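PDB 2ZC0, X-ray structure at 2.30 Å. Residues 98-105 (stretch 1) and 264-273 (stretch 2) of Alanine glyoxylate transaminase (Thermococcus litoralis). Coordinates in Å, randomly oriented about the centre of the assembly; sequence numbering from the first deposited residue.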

# COMPACT_ATOMS: atom_id res chain seq x y z
N PRO A 98 -20.42 -27.50 -3.96
CA PRO A 98 -20.58 -26.58 -5.09
C PRO A 98 -20.54 -25.12 -4.64
O PRO A 98 -20.29 -24.22 -5.44
N GLU A 99 -20.81 -24.91 -3.35
CA GLU A 99 -20.81 -23.57 -2.77
C GLU A 99 -19.41 -23.00 -2.59
O GLU A 99 -19.24 -21.79 -2.50
N ASN A 100 -18.40 -23.87 -2.54
CA ASN A 100 -17.02 -23.43 -2.36
C ASN A 100 -16.27 -23.32 -3.68
O ASN A 100 -15.04 -23.26 -3.71
N ILE A 101 -17.01 -23.29 -4.78
CA ILE A 101 -16.40 -23.19 -6.09
C ILE A 101 -16.76 -21.83 -6.68
O ILE A 101 -17.92 -21.46 -6.72
N VAL A 102 -15.74 -21.09 -7.11
CA VAL A 102 -15.93 -19.78 -7.72
C VAL A 102 -15.35 -19.84 -9.13
O VAL A 102 -14.15 -20.04 -9.30
N ILE A 103 -16.23 -19.69 -10.13
CA ILE A 103 -15.87 -19.71 -11.55
C ILE A 103 -15.23 -18.38 -11.90
O ILE A 103 -15.89 -17.33 -11.88
N THR A 104 -13.95 -18.45 -12.24
CA THR A 104 -13.15 -17.29 -12.57
C THR A 104 -12.74 -17.29 -14.04
O THR A 104 -13.03 -18.23 -14.78
N ILE A 105 -12.09 -16.20 -14.45
CA ILE A 105 -11.61 -16.04 -15.83
C ILE A 105 -10.34 -16.87 -15.95
O ILE A 105 -9.23 -16.33 -15.97
N ILE A 264 -12.01 -16.41 3.51
CA ILE A 264 -11.30 -16.21 2.24
C ILE A 264 -12.32 -16.32 1.11
O ILE A 264 -12.39 -15.44 0.25
N LEU A 265 -13.12 -17.39 1.12
CA LEU A 265 -14.14 -17.57 0.08
C LEU A 265 -15.10 -16.37 0.04
O LEU A 265 -15.46 -15.88 -1.04
N LYS A 266 -15.51 -15.90 1.22
CA LYS A 266 -16.43 -14.77 1.35
C LYS A 266 -15.87 -13.50 0.70
O LYS A 266 -16.57 -12.82 -0.05
N LYS A 267 -14.61 -13.20 0.98
CA LYS A 267 -13.97 -12.02 0.42
C LYS A 267 -13.64 -12.16 -1.06
O LYS A 267 -13.67 -11.19 -1.80
N VAL A 268 -13.29 -13.36 -1.49
CA VAL A 268 -12.99 -13.53 -2.90
C VAL A 268 -14.26 -13.28 -3.70
O VAL A 268 -14.21 -12.79 -4.82
N LEU A 269 -15.39 -13.65 -3.12
CA LEU A 269 -16.68 -13.48 -3.76
C LEU A 269 -17.15 -12.01 -3.73
O LEU A 269 -17.65 -11.51 -4.73
N MET A 270 -17.00 -11.34 -2.59
CA MET A 270 -17.40 -9.94 -2.44
C MET A 270 -16.71 -9.01 -3.42
O MET A 270 -17.31 -8.06 -3.89
N GLN A 271 -15.44 -9.28 -3.70
CA GLN A 271 -14.69 -8.42 -4.62
C GLN A 271 -14.87 -8.74 -6.10
O GLN A 271 -14.66 -7.87 -6.94
N LYS A 272 -15.28 -9.97 -6.41
CA LYS A 272 -15.41 -10.40 -7.80
C LYS A 272 -16.31 -9.68 -8.80
O LYS A 272 -15.89 -9.45 -9.93
N GLN A 273 -17.55 -9.34 -8.44
CA GLN A 273 -18.41 -8.68 -9.42
C GLN A 273 -17.77 -7.38 -9.97
O GLN A 273 -17.80 -7.15 -11.17

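Val-102 lies at the centre of this contact, on a short strand that runs at 32° to the helix of stretch 2, their axes approaching to 10.0 Å. Its CA-to-CB bond points toward the helix, whereas those of Ile-101 and Ile-103, its neighbours in sequence, point away, the alternation expected of extended chain. With chi1 in t, both methyls of Val-102 face the helix side: CG2 lies 3.6 Å from CD1 of Leu-265 and 3.4 Å from CD1 of Leu-269, which CG1 also approaches to 3.7 Å, and CG1 lies 3.6 Å from CD of Lys-272. A compact, branched side chain suits this place, since it can meet three residues of stretch 2 without a long reach.

Leu-265 also points toward the strand. Its t, p rotamer (chi1 169°, chi2 70°) sends CD1 to Val-102, while CD2 extends toward the residues just before, 3.8 Å from the backbone O of Glu-99. It covers the backbone there as well as the valine. Leu-269 starts sideways, but its end comes nearer; its chi1 of -127° lies between the usual wells, and CD1 still closes on Val-102.

Lys-272 shows how a lysine can serve a buried site. Its CA-to-CB bond points toward the strand, and chi1 to chi3 are all t, so the aliphatic chain is extended along Val-102 and Thr-104; CE lies 3.9 Å from CG2 of Thr-104, whose chi1 is p. The final m turn at chi4 brings NZ to 3.0 Å from the backbone O of Ile-103, a weak hydrogen bond and the sole one between the stretches. Thus the methylenes extend the apolar packing while the amine finds a polar partner, and NZ is also hydrogen-bonded elsewhere in the structure. Together the two stretches bury 327 Å², most of it through Val-102, Leu-265 and Lys-272.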

# COMPACT_ATOMS: atom_id res chain seq x y z
CB PRO A 98 -21.95 -26.96 -5.65
CG PRO A 98 -22.04 -28.43 -5.34
CD PRO A 98 -21.53 -28.47 -3.91
CB GLU A 99 -21.53 -23.60 -1.40
CG GLU A 99 -22.99 -24.02 -1.47
CD GLU A 99 -23.78 -23.22 -2.50
OE1 GLU A 99 -24.53 -23.84 -3.28
OE2 GLU A 99 -23.65 -21.97 -2.52
CB ASN A 100 -16.29 -24.38 -1.41
CG ASN A 100 -16.83 -24.31 0.02
OD1 ASN A 100 -16.29 -23.60 0.86
ND2 ASN A 100 -17.89 -25.04 0.28
CB ILE A 101 -16.90 -24.32 -7.04
CG1 ILE A 101 -16.32 -25.67 -6.59
CG2 ILE A 101 -16.51 -24.01 -8.48
CD1 ILE A 101 -16.74 -26.85 -7.48
CB VAL A 102 -15.19 -18.66 -6.92
CG1 VAL A 102 -15.46 -17.30 -7.54
CG2 VAL A 102 -15.62 -18.68 -5.46
CB ILE A 103 -17.10 -19.88 -12.47
CG1 ILE A 103 -17.89 -21.13 -12.08
CG2 ILE A 103 -16.65 -19.99 -13.93
CD1 ILE A 103 -17.05 -22.36 -11.93
CB THR A 104 -11.87 -17.30 -11.70
OG1 THR A 104 -11.17 -18.53 -11.91
CG2 THR A 104 -12.23 -17.20 -10.23
CB ILE A 105 -11.29 -14.55 -16.13
CG1 ILE A 105 -12.56 -13.70 -15.96
CG2 ILE A 105 -10.76 -14.40 -17.54
CD1 ILE A 105 -13.70 -14.09 -16.88
CB ILE A 264 -10.16 -17.24 2.06
CG1 ILE A 264 -9.01 -16.90 3.00
CG2 ILE A 264 -9.67 -17.25 0.61
CD1 ILE A 264 -7.93 -17.94 3.04
CB LEU A 265 -14.93 -18.85 0.34
CG LEU A 265 -16.21 -19.05 -0.49
CD1 LEU A 265 -15.85 -19.32 -1.94
CD2 LEU A 265 -16.99 -20.24 0.10
CB LYS A 266 -16.71 -14.50 2.84
CG LYS A 266 -17.69 -13.36 3.14
CD LYS A 266 -17.59 -12.94 4.61
CE LYS A 266 -18.77 -12.04 5.05
NZ LYS A 266 -20.05 -12.79 5.22
CB LYS A 267 -12.71 -11.66 1.21
CG LYS A 267 -13.01 -10.97 2.52
CD LYS A 267 -13.85 -9.70 2.26
CE LYS A 267 -14.19 -8.99 3.55
NZ LYS A 267 -13.88 -7.53 3.43
CB VAL A 268 -12.51 -14.93 -3.21
CG1 VAL A 268 -12.53 -15.16 -4.71
CG2 VAL A 268 -11.10 -15.12 -2.66
CB LEU A 269 -17.70 -14.39 -3.05
CG LEU A 269 -18.54 -15.38 -3.86
CD1 LEU A 269 -17.73 -16.03 -4.97
CD2 LEU A 269 -19.10 -16.44 -2.90
CB MET A 270 -17.09 -9.41 -1.04
CG MET A 270 -18.05 -9.77 0.07
SD MET A 270 -17.65 -8.79 1.59
CE MET A 270 -18.83 -9.49 2.76
CB GLN A 271 -13.19 -8.46 -4.30
CG GLN A 271 -12.56 -9.83 -4.52
CD GLN A 271 -11.03 -9.81 -4.63
OE1 GLN A 271 -10.38 -8.81 -4.31
NE2 GLN A 271 -10.47 -10.93 -5.06
CB LYS A 272 -15.72 -11.90 -7.84
CG LYS A 272 -15.44 -12.56 -9.18
CD LYS A 272 -15.56 -14.08 -9.06
CE LYS A 272 -15.28 -14.75 -10.39
NZ LYS A 272 -16.30 -14.38 -11.39
CB GLN A 273 -19.82 -8.42 -8.85
CG GLN A 273 -20.83 -7.91 -9.92
CD GLN A 273 -22.30 -7.93 -9.46
OE1 GLN A 273 -23.02 -8.92 -9.65
NE2 GLN A 273 -22.74 -6.82 -8.85